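Local coordinates for protein beta-galactosidase (Geobacillus stearothermophilus, PDB 4OIF) that probably hydrolyses terminal non-reducing beta-D-galactose residues in beta-D-galactosides, as a trimeric, zinc-binding member of glycoside hydrolase family 42, at residues 498-501 / 502-505; 505-508 / 509-513; 573-576 / 577-580; 632-636 / 637-641. All coordinates share one frame; numbering follows the deposited sequence.

Contact 1 (498-501 / 502-505)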
ATOM      1  N   VAL A 498     -14.863  16.114  33.038  1.00  6.33           N
ATOM      2  CA  VAL A 498     -14.477  16.802  31.802  1.00  6.32           C
ATOM      3  C   VAL A 498     -14.728  15.915  30.585  1.00 11.64           C
ATOM      4  O   VAL A 498     -14.219  14.798  30.502  1.00  6.58           O
ATOM      5  CB  VAL A 498     -12.988  17.220  31.806  1.00  9.71           C
ATOM      6  CG1 VAL A 498     -12.600  17.831  30.469  1.00 11.17           C
ATOM      7  CG2 VAL A 498     -12.703  18.209  32.926  1.00  7.83           C
ATOM      8  N   MET A 499     -15.529  16.405  29.646  1.00  8.53           N
ATOM      9  CA  MET A 499     -15.731  15.695  28.391  1.00 10.32           C
ATOM     10  C   MET A 499     -15.410  16.599  27.219  1.00 11.45           C
ATOM     11  O   MET A 499     -15.157  17.799  27.386  1.00 10.01           O
ATOM     12  CB  MET A 499     -17.159  15.159  28.273  1.00 11.42           C
ATOM     13  CG  MET A 499     -17.394  13.921  29.111  1.00 10.70           C
ATOM     14  SD  MET A 499     -19.049  13.252  28.922  1.00 14.97           S
ATOM     15  CE  MET A 499     -18.714  11.555  28.531  1.00  7.63           C
ATOM     16  N   THR A 500     -15.398  16.014  26.030  1.00  8.11           N
ATOM     17  CA  THR A 500     -14.933  16.731  24.853  1.00 10.65           C
ATOM     18  C   THR A 500     -15.803  16.457  23.663  1.00 12.33           C
ATOM     19  O   THR A 500     -16.765  15.694  23.729  1.00  6.69           O
ATOM     20  CB  THR A 500     -13.497  16.335  24.438  1.00 11.69           C
ATOM     21  OG1 THR A 500     -13.516  15.024  23.850  1.00  8.75           O
ATOM     22  CG2 THR A 500     -12.522  16.374  25.630  1.00  7.22           C
ATOM     23  N   TYR A 501     -15.407  17.073  22.560  1.00  9.79           N
ATOM     24  CA  TYR A 501     -15.929  16.753  21.250  1.00  9.84           C
ATOM     25  C   TYR A 501     -16.069  15.247  21.030  1.00 10.03           C
ATOM     26  O   TYR A 501     -15.287  14.454  21.569  1.00 10.28           O
ATOM     27  CB  TYR A 501     -15.014  17.345  20.191  1.00  5.92           C
ATOM     28  CG  TYR A 501     -13.570  16.950  20.357  1.00  7.96           C
ATOM     29  CD1 TYR A 501     -12.720  17.677  21.185  1.00  7.52           C
ATOM     30  CD2 TYR A 501     -13.045  15.849  19.674  1.00  9.45           C
ATOM     31  CE1 TYR A 501     -11.379  17.313  21.340  1.00 12.70           C
ATOM     32  CE2 TYR A 501     -11.708  15.482  19.817  1.00  8.36           C
ATOM     33  CZ  TYR A 501     -10.877  16.215  20.655  1.00 12.98           C
ATOM     34  OH  TYR A 501      -9.547  15.862  20.806  1.00 11.65           O
ATOM     35  N   ILE A 502     -17.072  14.878  20.235  1.00  6.44           N
ATOM     36  CA  ILE A 502     -17.350  13.498  19.850  1.00  6.47           C
ATOM     37  C   ILE A 502     -17.482  12.580  21.057  1.00  5.44           C
ATOM     38  O   ILE A 502     -16.884  11.508  21.125  1.00  8.35           O
ATOM     39  CB  ILE A 502     -16.272  12.974  18.874  1.00  6.55           C
ATOM     40  CG1 ILE A 502     -16.002  14.039  17.809  1.00  6.43           C
ATOM     41  CG2 ILE A 502     -16.748  11.727  18.175  1.00  7.44           C
ATOM     42  CD1 ILE A 502     -15.065  13.612  16.738  1.00  6.87           C
ATOM     43  N   SER A 503     -18.299  13.017  22.005  1.00  5.21           N
ATOM     44  CA  SER A 503     -18.607  12.225  23.187  1.00  6.53           C
ATOM     45  C   SER A 503     -20.102  12.050  23.270  1.00  9.60           C
ATOM     46  O   SER A 503     -20.811  12.980  23.047  1.00  4.02           O
ATOM     47  CB  SER A 503     -18.099  12.913  24.447  1.00  3.38           C
ATOM     48  OG  SER A 503     -16.712  13.197  24.357  1.00 15.21           O
ATOM     49  N   GLY A 504     -20.576  10.864  23.604  1.00  9.13           N
ATOM     50  CA  GLY A 504     -21.998  10.658  23.834  1.00  6.07           C
ATOM     51  C   GLY A 504     -22.867  10.745  22.596  1.00 10.98           C
ATOM     52  O   GLY A 504     -23.951  11.313  22.618  1.00  8.47           O
ATOM     53  N   ILE A 505     -22.397  10.160  21.506  1.00 15.72           N
ATOM     54  CA  ILE A 505     -23.082  10.273  20.225  1.00  7.43           C
ATOM     55  C   ILE A 505     -24.030   9.104  19.992  1.00 13.40           C
ATOM     56  O   ILE A 505     -25.080   9.218  19.343  1.00  8.59           O
ATOM     57  CB  ILE A 505     -22.056  10.338  19.100  1.00  8.09           C
ATOM     58  CG1 ILE A 505     -21.094  11.499  19.365  1.00 11.65           C
ATOM     59  CG2 ILE A 505     -22.730  10.475  17.745  1.00 17.52           C
ATOM     60  CD1 ILE A 505     -21.797  12.837  19.545  1.00 11.43           C
TER
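The hydroxyl of Ser503 turns back on the chain and donates a hydrogen bond to the carbonyl of Thr500, with OG 2.6 Å from Thr500 O. It approaches from above the carbonyl plane, 44° out of it. Ser503 OG stands beside its own backbone N (chi1 -55°), and this rotation aims it at the end of strand 496-500. On the strand side, Thr500 OG1 donates to Tyr501 O at 2.9 Å, in the carbonyl plane and on a lone pair, while lying over the centre of one face of the Tyr501 ring. At the edge of that ring, in its plane, Ile502 CG1 packs 3.9 Å from Tyr501 CD2. Met499 CE touches Ser503 CB at 4.3 Å. Further out, the Tyr501 hydroxyl is hydrogen-bonded to Arg597, and Thr500 OG1 is also hydrogen-bonded to the backbone N of Met475. With an alanine at Ser503, the Thr500 carbonyl would probably lose this short bond and the bend would be set less firmly. The contact thus ends a central strand of the trimerisation domain's mixed sheet: two side-chain hydroxyls satisfy consecutive carbonyls in a buried place just past the end of the strand.

Contact 2 (505-508 / 509-513)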
ATOM      1  N   ILE A 505     -22.397  10.160  21.506  1.00 15.72           N
ATOM      2  CA  ILE A 505     -23.082  10.273  20.225  1.00  7.43           C
ATOM      3  C   ILE A 505     -24.030   9.104  19.992  1.00 13.40           C
ATOM      4  O   ILE A 505     -25.080   9.218  19.343  1.00  8.59           O
ATOM      5  CB  ILE A 505     -22.056  10.338  19.100  1.00  8.09           C
ATOM      6  CG1 ILE A 505     -21.094  11.499  19.365  1.00 11.65           C
ATOM      7  CG2 ILE A 505     -22.730  10.475  17.745  1.00 17.52           C
ATOM      8  CD1 ILE A 505     -21.797  12.837  19.545  1.00 11.43           C
ATOM      9  N   VAL A 506     -23.660   7.991  20.605  1.00 10.39           N
ATOM     10  CA  VAL A 506     -24.079   6.674  20.177  1.00  5.96           C
ATOM     11  C   VAL A 506     -24.229   5.765  21.395  1.00  7.78           C
ATOM     12  O   VAL A 506     -23.488   5.922  22.371  1.00 11.32           O
ATOM     13  CB  VAL A 506     -23.036   6.141  19.153  1.00  8.67           C
ATOM     14  CG1 VAL A 506     -22.386   4.837  19.595  1.00  8.18           C
ATOM     15  CG2 VAL A 506     -23.650   6.049  17.780  1.00  4.87           C
ATOM     16  N   ASP A 507     -25.200   4.852  21.385  1.00  6.68           N
ATOM     17  CA  ASP A 507     -25.346   3.950  22.532  1.00  6.47           C
ATOM     18  C   ASP A 507     -24.482   2.707  22.345  1.00  8.77           C
ATOM     19  O   ASP A 507     -23.733   2.605  21.381  1.00 10.22           O
ATOM     20  CB  ASP A 507     -26.817   3.561  22.789  1.00 10.48           C
ATOM     21  CG  ASP A 507     -27.442   2.712  21.676  1.00 16.34           C
ATOM     22  OD1 ASP A 507     -26.729   2.120  20.830  1.00 11.97           O
ATOM     23  OD2 ASP A 507     -28.689   2.621  21.677  1.00 15.09           O
ATOM     24  N   GLU A 508     -24.596   1.754  23.258  1.00  7.87           N
ATOM     25  CA  GLU A 508     -23.760   0.562  23.209  1.00  7.54           C
ATOM     26  C   GLU A 508     -24.022  -0.330  21.980  1.00 10.25           C
ATOM     27  O   GLU A 508     -23.333  -1.331  21.788  1.00 16.56           O
ATOM     28  CB  GLU A 508     -23.946  -0.253  24.492  1.00  8.80           C
ATOM     29  CG  GLU A 508     -25.218  -1.115  24.523  1.00 14.72           C
ATOM     30  CD  GLU A 508     -26.383  -0.468  25.256  1.00 16.08           C
ATOM     31  OE1 GLU A 508     -26.457   0.782  25.308  1.00 14.41           O
ATOM     32  OE2 GLU A 508     -27.234  -1.217  25.781  1.00 21.51           O
ATOM     33  N   HIS A 509     -25.005   0.023  21.155  1.00 12.07           N
ATOM     34  CA  HIS A 509     -25.268  -0.713  19.909  1.00 13.09           C
ATOM     35  C   HIS A 509     -24.742   0.023  18.701  1.00 14.04           C
ATOM     36  O   HIS A 509     -25.035  -0.364  17.565  1.00 17.79           O
ATOM     37  CB  HIS A 509     -26.761  -0.941  19.689  1.00 10.44           C
ATOM     38  CG  HIS A 509     -27.391  -1.860  20.682  1.00 28.73           C
ATOM     39  ND1 HIS A 509     -26.909  -3.126  20.933  1.00 23.41           N
ATOM     40  CD2 HIS A 509     -28.480  -1.702  21.475  1.00 11.79           C
ATOM     41  CE1 HIS A 509     -27.667  -3.706  21.847  1.00 16.97           C
ATOM     42  NE2 HIS A 509     -28.624  -2.862  22.193  1.00 11.17           N
ATOM     43  N   ASP A 510     -23.986   1.089  18.952  1.00  8.83           N
ATOM     44  CA  ASP A 510     -23.616   2.063  17.928  1.00  6.58           C
ATOM     45  C   ASP A 510     -24.882   2.617  17.239  1.00  8.35           C
ATOM     46  O   ASP A 510     -24.905   2.922  16.046  1.00 14.42           O
ATOM     47  CB  ASP A 510     -22.637   1.460  16.909  1.00  5.64           C
ATOM     48  CG  ASP A 510     -21.920   2.533  16.076  1.00  8.74           C
ATOM     49  OD1 ASP A 510     -21.407   3.519  16.658  1.00  4.02           O
ATOM     50  OD2 ASP A 510     -21.897   2.408  14.832  1.00  6.34           O
ATOM     51  N   LEU A 511     -25.941   2.758  18.014  1.00 10.27           N
ATOM     52  CA  LEU A 511     -27.163   3.363  17.518  1.00  8.88           C
ATOM     53  C   LEU A 511     -27.176   4.827  17.960  1.00  8.99           C
ATOM     54  O   LEU A 511     -26.943   5.130  19.131  1.00  8.05           O
ATOM     55  CB  LEU A 511     -28.364   2.604  18.059  1.00 11.26           C
ATOM     56  CG  LEU A 511     -29.476   2.081  17.161  1.00 22.08           C
ATOM     57  CD1 LEU A 511     -28.955   1.616  15.815  1.00  8.41           C
ATOM     58  CD2 LEU A 511     -30.196   0.944  17.904  1.00 10.31           C
ATOM     59  N   ALA A 512     -27.401   5.737  17.019  1.00  6.79           N
ATOM     60  CA  ALA A 512     -27.427   7.165  17.326  1.00  8.28           C
ATOM     61  C   ALA A 512     -28.532   7.529  18.325  1.00 13.73           C
ATOM     62  O   ALA A 512     -29.677   7.089  18.170  1.00 13.29           O
ATOM     63  CB  ALA A 512     -27.593   7.965  16.053  1.00  5.63           C
ATOM     64  N   TYR A 513     -28.179   8.308  19.353  1.00  9.90           N
ATOM     65  CA  TYR A 513     -29.173   8.897  20.262  1.00  8.22           C
ATOM     66  C   TYR A 513     -29.994   9.900  19.475  1.00 12.77           C
ATOM     67  O   TYR A 513     -29.449  10.718  18.724  1.00  8.68           O
ATOM     68  CB  TYR A 513     -28.520   9.592  21.464  1.00  7.11           C
ATOM     69  CG  TYR A 513     -28.011   8.655  22.528  1.00  9.38           C
ATOM     70  CD1 TYR A 513     -28.886   8.076  23.438  1.00 10.03           C
ATOM     71  CD2 TYR A 513     -26.649   8.353  22.637  1.00 10.67           C
ATOM     72  CE1 TYR A 513     -28.434   7.208  24.419  1.00 10.38           C
ATOM     73  CE2 TYR A 513     -26.182   7.487  23.627  1.00  8.51           C
ATOM     74  CZ  TYR A 513     -27.087   6.921  24.512  1.00 10.83           C
ATOM     75  OH  TYR A 513     -26.659   6.058  25.491  1.00 10.74           O
TER
HETATM   76  O   HOH W   1     -26.806  11.106  18.157  1.00  5.13           O
HETATM   77  O   HOH W   2     -29.344   5.424  20.876  1.00 13.90           O
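Val506 and Ala512 form a single beta bridge at the base of a loop whose far end is a type I beta turn from Asp507 to Asp510. The base is tied by Tyr513 N to Ile505 O at 3.2 Å and by Asp507 N to Leu511 O at 2.9 Å; the turn closes with Asp510 N on Asp507 O. Asp507 OD1 accepts two backbone N-H groups, that of His509 within the turn at 2.7 Å and that of Leu511 just beyond it at 3.0 Å, which reach it from opposite faces of the carboxylate plane. The side chain gets there because CG sits between its backbone N and carbonyl carbon (chi1 66°). An alanine in place of Asp507 would probably leave both N-H groups without this acceptor and the turn less rigid. Val506 CG1 packs 3.4 Å from Asp510 OD1, an oxygen hydrogen-bonded to Tyr477, while Asp510 OD2 makes a salt bridge to Lys371 of the second subunit. Ala512 O accepts from Arg366 of that subunit, so the loop takes part in the trimer interface. The Tyr513 hydroxyl is hydrogen-bonded to Val479 O. Water also serves the loop: one molecule donates to Leu511 O and, weakly, to Asp507 OD2, and another bridges Ile505 O at 2.8 Å and Tyr513 O at 2.7 Å.

Contact 3 (573-576 / 577-580)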
ATOM      1  N   ASP A 573     -13.728  30.957  11.166  1.00  9.12           N
ATOM      2  CA  ASP A 573     -14.746  30.152  10.480  1.00  6.68           C
ATOM      3  C   ASP A 573     -16.168  30.590  10.862  1.00 10.16           C
ATOM      4  O   ASP A 573     -16.351  31.562  11.589  1.00 15.29           O
ATOM      5  CB  ASP A 573     -14.547  28.659  10.769  1.00 12.30           C
ATOM      6  CG  ASP A 573     -14.835  27.773   9.551  1.00 19.57           C
ATOM      7  OD1 ASP A 573     -15.771  28.067   8.780  1.00 22.30           O
ATOM      8  OD2 ASP A 573     -14.114  26.767   9.371  1.00 22.59           O
ATOM      9  N   PHE A 574     -17.176  29.875  10.370  1.00  9.92           N
ATOM     10  CA  PHE A 574     -18.549  30.367  10.470  1.00 10.23           C
ATOM     11  C   PHE A 574     -19.073  30.362  11.901  1.00 11.08           C
ATOM     12  O   PHE A 574     -20.037  31.059  12.193  1.00 17.30           O
ATOM     13  CB  PHE A 574     -19.499  29.568   9.542  1.00 10.57           C
ATOM     14  CG  PHE A 574     -19.809  28.164  10.006  1.00  8.82           C
ATOM     15  CD1 PHE A 574     -18.992  27.096   9.633  1.00  9.63           C
ATOM     16  CD2 PHE A 574     -20.947  27.900  10.760  1.00  4.92           C
ATOM     17  CE1 PHE A 574     -19.282  25.792  10.037  1.00  4.66           C
ATOM     18  CE2 PHE A 574     -21.255  26.594  11.171  1.00  5.12           C
ATOM     19  CZ  PHE A 574     -20.412  25.540  10.816  1.00  6.74           C
ATOM     20  N   TYR A 575     -18.446  29.595  12.791  1.00  7.34           N
ATOM     21  CA  TYR A 575     -18.867  29.579  14.183  1.00  4.94           C
ATOM     22  C   TYR A 575     -17.954  30.430  15.062  1.00  8.97           C
ATOM     23  O   TYR A 575     -17.873  30.225  16.280  1.00  7.98           O
ATOM     24  CB  TYR A 575     -18.924  28.148  14.715  1.00  5.87           C
ATOM     25  CG  TYR A 575     -17.809  27.237  14.239  1.00 11.34           C
ATOM     26  CD1 TYR A 575     -17.932  26.530  13.048  1.00  4.95           C
ATOM     27  CD2 TYR A 575     -16.647  27.066  14.989  1.00  5.49           C
ATOM     28  CE1 TYR A 575     -16.938  25.692  12.611  1.00  5.57           C
ATOM     29  CE2 TYR A 575     -15.641  26.238  14.557  1.00  5.04           C
ATOM     30  CZ  TYR A 575     -15.798  25.542  13.361  1.00  9.78           C
ATOM     31  OH  TYR A 575     -14.809  24.696  12.904  1.00  5.53           O
ATOM     32  N   ALA A 576     -17.266  31.382  14.437  1.00  5.65           N
ATOM     33  CA  ALA A 576     -16.425  32.321  15.168  1.00  9.86           C
ATOM     34  C   ALA A 576     -17.210  33.054  16.265  1.00 10.90           C
ATOM     35  O   ALA A 576     -18.388  33.367  16.095  1.00 15.31           O
ATOM     36  CB  ALA A 576     -15.802  33.306  14.219  1.00  8.17           C
ATOM     37  N   ASP A 577     -16.533  33.275  17.391  1.00 11.01           N
ATOM     38  CA  ASP A 577     -17.084  33.967  18.561  0.71 10.61           C
ATOM     39  C   ASP A 577     -18.241  33.221  19.207  1.00 11.70           C
ATOM     40  O   ASP A 577     -19.004  33.800  19.968  1.00 17.73           O
ATOM     41  CB  ASP A 577     -17.528  35.389  18.195  0.71 10.39           C
ATOM     42  CG  ASP A 577     -16.391  36.225  17.650  0.71 11.57           C
ATOM     43  OD1 ASP A 577     -15.248  36.094  18.138  0.71 16.83           O
ATOM     44  OD2 ASP A 577     -16.637  37.017  16.725  0.71 15.19           O
ATOM     45  N   THR A 578     -18.371  31.929  18.913  1.00 14.85           N
ATOM     46  CA  THR A 578     -19.370  31.094  19.592  1.00  9.45           C
ATOM     47  C   THR A 578     -18.607  30.234  20.609  1.00  8.39           C
ATOM     48  O   THR A 578     -17.394  30.137  20.519  1.00 12.33           O
ATOM     49  CB  THR A 578     -20.181  30.225  18.589  1.00 10.71           C
ATOM     50  OG1 THR A 578     -19.300  29.364  17.866  1.00  8.49           O
ATOM     51  CG2 THR A 578     -20.938  31.101  17.613  1.00  6.02           C
ATOM     52  N   PRO A 579     -19.299  29.626  21.589  1.00 11.37           N
ATOM     53  CA  PRO A 579     -18.586  28.907  22.653  1.00 10.23           C
ATOM     54  C   PRO A 579     -17.823  27.659  22.209  1.00 18.10           C
ATOM     55  O   PRO A 579     -18.353  26.818  21.481  1.00 19.50           O
ATOM     56  CB  PRO A 579     -19.710  28.490  23.612  1.00  7.61           C
ATOM     57  CG  PRO A 579     -20.844  29.354  23.280  1.00  6.15           C
ATOM     58  CD  PRO A 579     -20.749  29.627  21.826  1.00  5.09           C
ATOM     59  N   ALA A 580     -16.594  27.531  22.696  1.00 12.37           N
ATOM     60  CA  ALA A 580     -15.781  26.342  22.484  1.00  7.34           C
ATOM     61  C   ALA A 580     -15.516  25.604  23.811  1.00 14.63           C
ATOM     62  O   ALA A 580     -15.439  24.372  23.843  1.00 16.23           O
ATOM     63  CB  ALA A 580     -14.481  26.718  21.822  1.00  7.21           C
TER
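Thr578 meets the carbonyl of Tyr575 with both its backbone and its side chain. Thr578 N donates to Tyr575 O at 3.2 Å, closing a type II beta turn from Tyr575 to Thr578. Its hydroxyl is modelled against the same oxygen at an implausibly short separation, so the exact strength of that second bond is doubtful. With chi1 at 60°, Thr578 OG1 lies between its own backbone N and carbonyl carbon, on the side of Tyr575, and the methyl CG2 is left 3.5 Å from Tyr575 O. A type I turn from Asp573 to Ala576, closed by Ala576 N on Asp573 O, overlaps this one, and Asp573 OD1 separately accepts from Phe574 N at 2.8 Å. Tyr575 (chi1 39°) swings its ring away from Thr578, and Tyr575 CD1 lies over the centre of the Phe574 ring. The phenol then packs edge-to-face with Tyr570 and its hydroxyl is hydrogen-bonded to Asp533. Asp573 OD2 forms a salt bridge with Arg338 of the second subunit. The paired turns carry the chain from strand 565-570 into strand 579-586, and the chemistry divides accordingly: the Tyr575 carbonyl takes the backbone N-H that closes the second turn and, if the model is right, the Thr578 hydroxyl as well, while the Tyr575 hydroxyl and the Asp573 OD2 oxygen find partners beyond the loop.

Contact 4 (632-636 / 637-641)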
ATOM      1  N   ALA A 632       5.376   8.129  42.410  1.00  9.03           N
ATOM      2  CA  ALA A 632       5.517   7.514  43.725  1.00  8.52           C
ATOM      3  C   ALA A 632       4.624   6.296  43.998  1.00 13.34           C
ATOM      4  O   ALA A 632       3.556   6.119  43.403  1.00 11.76           O
ATOM      5  CB  ALA A 632       5.268   8.553  44.782  1.00  9.83           C
ATOM      6  N   ARG A 633       5.077   5.461  44.922  1.00  9.03           N
ATOM      7  CA  ARG A 633       4.233   4.425  45.497  1.00 16.67           C
ATOM      8  C   ARG A 633       4.176   4.630  46.999  1.00 18.02           C
ATOM      9  O   ARG A 633       5.111   5.132  47.595  1.00 24.11           O
ATOM     10  CB  ARG A 633       4.754   3.042  45.134  1.00 11.69           C
ATOM     11  CG  ARG A 633       4.607   2.782  43.644  1.00 10.48           C
ATOM     12  CD  ARG A 633       5.165   1.471  43.234  1.00  7.67           C
ATOM     13  NE  ARG A 633       4.402   0.359  43.777  1.00 10.30           N
ATOM     14  CZ  ARG A 633       4.642  -0.903  43.455  1.00 13.51           C
ATOM     15  NH1 ARG A 633       5.619  -1.173  42.596  1.00 10.52           N
ATOM     16  NH2 ARG A 633       3.917  -1.881  43.986  1.00 12.12           N
ATOM     17  N   GLN A 634       3.059   4.274  47.609  1.00 19.90           N
ATOM     18  CA  GLN A 634       2.844   4.638  48.992  1.00 15.94           C
ATOM     19  C   GLN A 634       2.647   3.421  49.872  1.00 17.69           C
ATOM     20  O   GLN A 634       1.791   2.580  49.606  1.00 22.32           O
ATOM     21  CB  GLN A 634       1.643   5.577  49.099  1.00 17.30           C
ATOM     22  CG  GLN A 634       1.694   6.710  48.093  1.00 13.21           C
ATOM     23  CD  GLN A 634       0.777   7.864  48.446  1.00 15.41           C
ATOM     24  OE1 GLN A 634      -0.355   7.943  47.975  1.00 21.44           O
ATOM     25  NE2 GLN A 634       1.269   8.773  49.273  1.00 21.89           N
ATOM     26  N   ALA A 635       3.465   3.332  50.916  1.00 27.98           N
ATOM     27  CA  ALA A 635       3.348   2.292  51.932  1.00 22.67           C
ATOM     28  C   ALA A 635       2.656   2.880  53.169  1.00 25.38           C
ATOM     29  O   ALA A 635       2.485   4.096  53.256  1.00 23.85           O
ATOM     30  CB  ALA A 635       4.723   1.742  52.277  1.00 25.97           C
ATOM     31  N   PRO A 636       2.229   2.027  54.118  1.00 28.14           N
ATOM     32  CA  PRO A 636       1.621   2.603  55.323  1.00 25.43           C
ATOM     33  C   PRO A 636       2.576   3.552  56.041  1.00 29.38           C
ATOM     34  O   PRO A 636       2.198   4.661  56.413  1.00 24.39           O
ATOM     35  CB  PRO A 636       1.326   1.377  56.189  1.00 26.85           C
ATOM     36  CG  PRO A 636       1.220   0.244  55.233  1.00 32.25           C
ATOM     37  CD  PRO A 636       2.191   0.551  54.133  1.00 29.96           C
ATOM     38  N   GLU A 637       3.819   3.109  56.193  1.00 28.16           N
ATOM     39  CA  GLU A 637       4.829   3.845  56.933  1.00 25.73           C
ATOM     40  C   GLU A 637       5.581   4.902  56.118  1.00 30.04           C
ATOM     41  O   GLU A 637       6.174   5.808  56.703  1.00 34.45           O
ATOM     42  CB  GLU A 637       5.839   2.862  57.533  1.00 20.71           C
ATOM     43  CG  GLU A 637       6.757   2.174  56.520  1.00 34.86           C
ATOM     44  CD  GLU A 637       6.112   0.976  55.822  1.00 30.78           C
ATOM     45  OE1 GLU A 637       4.880   0.814  55.910  1.00 32.77           O
ATOM     46  OE2 GLU A 637       6.850   0.190  55.186  1.00 35.42           O
ATOM     47  N   CYS A 638       5.577   4.799  54.789  1.00 22.39           N
ATOM     48  CA  CYS A 638       6.370   5.737  53.994  1.00 23.43           C
ATOM     49  C   CYS A 638       6.025   5.848  52.513  1.00 19.33           C
ATOM     50  O   CYS A 638       5.354   4.998  51.928  1.00 22.43           O
ATOM     51  CB  CYS A 638       7.851   5.380  54.106  1.00 26.85           C
ATOM     52  SG  CYS A 638       8.271   3.861  53.281  1.00 21.46           S
ATOM     53  N   ASP A 639       6.515   6.926  51.917  1.00 15.48           N
ATOM     54  CA  ASP A 639       6.415   7.128  50.488  1.00 20.96           C
ATOM     55  C   ASP A 639       7.714   6.678  49.809  1.00 15.93           C
ATOM     56  O   ASP A 639       8.807   6.900  50.325  1.00 17.06           O
ATOM     57  CB  ASP A 639       6.108   8.599  50.176  1.00 12.18           C
ATOM     58  CG  ASP A 639       4.671   8.993  50.527  1.00 21.80           C
ATOM     59  OD1 ASP A 639       3.753   8.146  50.411  1.00 15.89           O
ATOM     60  OD2 ASP A 639       4.463  10.164  50.910  1.00  9.66           O
ATOM     61  N   TYR A 640       7.581   6.005  48.672  1.00 17.25           N
ATOM     62  CA  TYR A 640       8.709   5.688  47.804  1.00 13.45           C
ATOM     63  C   TYR A 640       8.582   6.499  46.534  1.00 13.43           C
ATOM     64  O   TYR A 640       7.632   6.349  45.782  1.00 14.97           O
ATOM     65  CB  TYR A 640       8.767   4.205  47.457  1.00 11.19           C
ATOM     66  CG  TYR A 640       8.963   3.287  48.627  1.00 18.11           C
ATOM     67  CD1 TYR A 640       7.910   2.516  49.112  1.00 18.03           C
ATOM     68  CD2 TYR A 640      10.200   3.177  49.247  1.00  9.17           C
ATOM     69  CE1 TYR A 640       8.088   1.662  50.184  1.00 20.62           C
ATOM     70  CE2 TYR A 640      10.386   2.323  50.316  1.00  8.94           C
ATOM     71  CZ  TYR A 640       9.329   1.569  50.781  1.00 12.58           C
ATOM     72  OH  TYR A 640       9.507   0.715  51.845  1.00 21.75           O
ATOM     73  N   VAL A 641       9.559   7.351  46.295  1.00 13.27           N
ATOM     74  CA  VAL A 641       9.470   8.320  45.237  1.00  9.10           C
ATOM     75  C   VAL A 641      10.579   8.105  44.220  1.00  8.48           C
ATOM     76  O   VAL A 641      11.737   7.957  44.567  1.00 15.58           O
ATOM     77  CB  VAL A 641       9.526   9.734  45.827  1.00 10.30           C
ATOM     78  CG1 VAL A 641       9.342  10.779  44.737  1.00 11.15           C
ATOM     79  CG2 VAL A 641       8.445   9.880  46.910  1.00  5.11           C
TER
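A beta hairpin of the C-terminal domain, formed by strands 628-634 and 638-645 of a five-stranded antiparallel sheet, brings Arg633 opposite Tyr640 as a hydrogen-bonded pair. Arg633 N donates to Tyr640 O and Tyr640 N to Arg633 O, each at 2.8 Å. Nearer the bend, Ala635 N reaches Cys638 O at 2.7 Å, nearly in line with the C=O bond. Ala632 faces Val641, and Gln634 faces Asp639, as non-hydrogen-bonded pairs on one face of the sheet. There the side chains of Gln634 and Asp639 lie alongside each other, and Gln634 NE2 donates to Asp639 OD1 at 2.8 Å. The bond is nearly straight, 168° at the hydrogen; the oxygen lies close to the amide plane of Gln634 but is met from above the carboxylate plane. Gln634 is extended beyond CG (chi2 -162°), which carries the amide out to this partner. Ala632 CB touches Val641 CG2 at 4.0 Å. On the face bearing Arg633 and Tyr640, Cys638 SG lies over one face of the tyrosine ring, toward its rim, and Ala635 CB approaches Tyr640 CE1 at 4.0 Å. The guanidinium of Arg633 leads away to Asp355 and Thr407, and Glu637 forms a salt bridge with Arg6. Asp639 OD1 also meets Arg686 in a salt bridge, so this buried carboxylate oxygen is shared by an amide and a guanidinium, an environment likely to favour its charged form.

Contacts 1, 2 and 3 all lie in the trimerisation domain, whereas contact 4 lies in the C-terminal domain, its centre about 36 Å from that of contact 1 and about 48 Å from that of contact 3. Contacts 1 and 2 follow one another along the chain, share Ile505 and have centres about 13 Å apart; there Gly504 O packs on Tyr513 CD2 at 4.0 Å. Contact 3 reaches the same mixed sheet as contact 1, with nearest atoms about 7 Å apart. Contacts 2 and 3 touch the second subunit, as contact 1 does through Ile505; the centres of contacts 2 and 3 are about 27 Å apart. All four lie away from the predicted catalytic residues Glu158 and Glu322 and the zinc site.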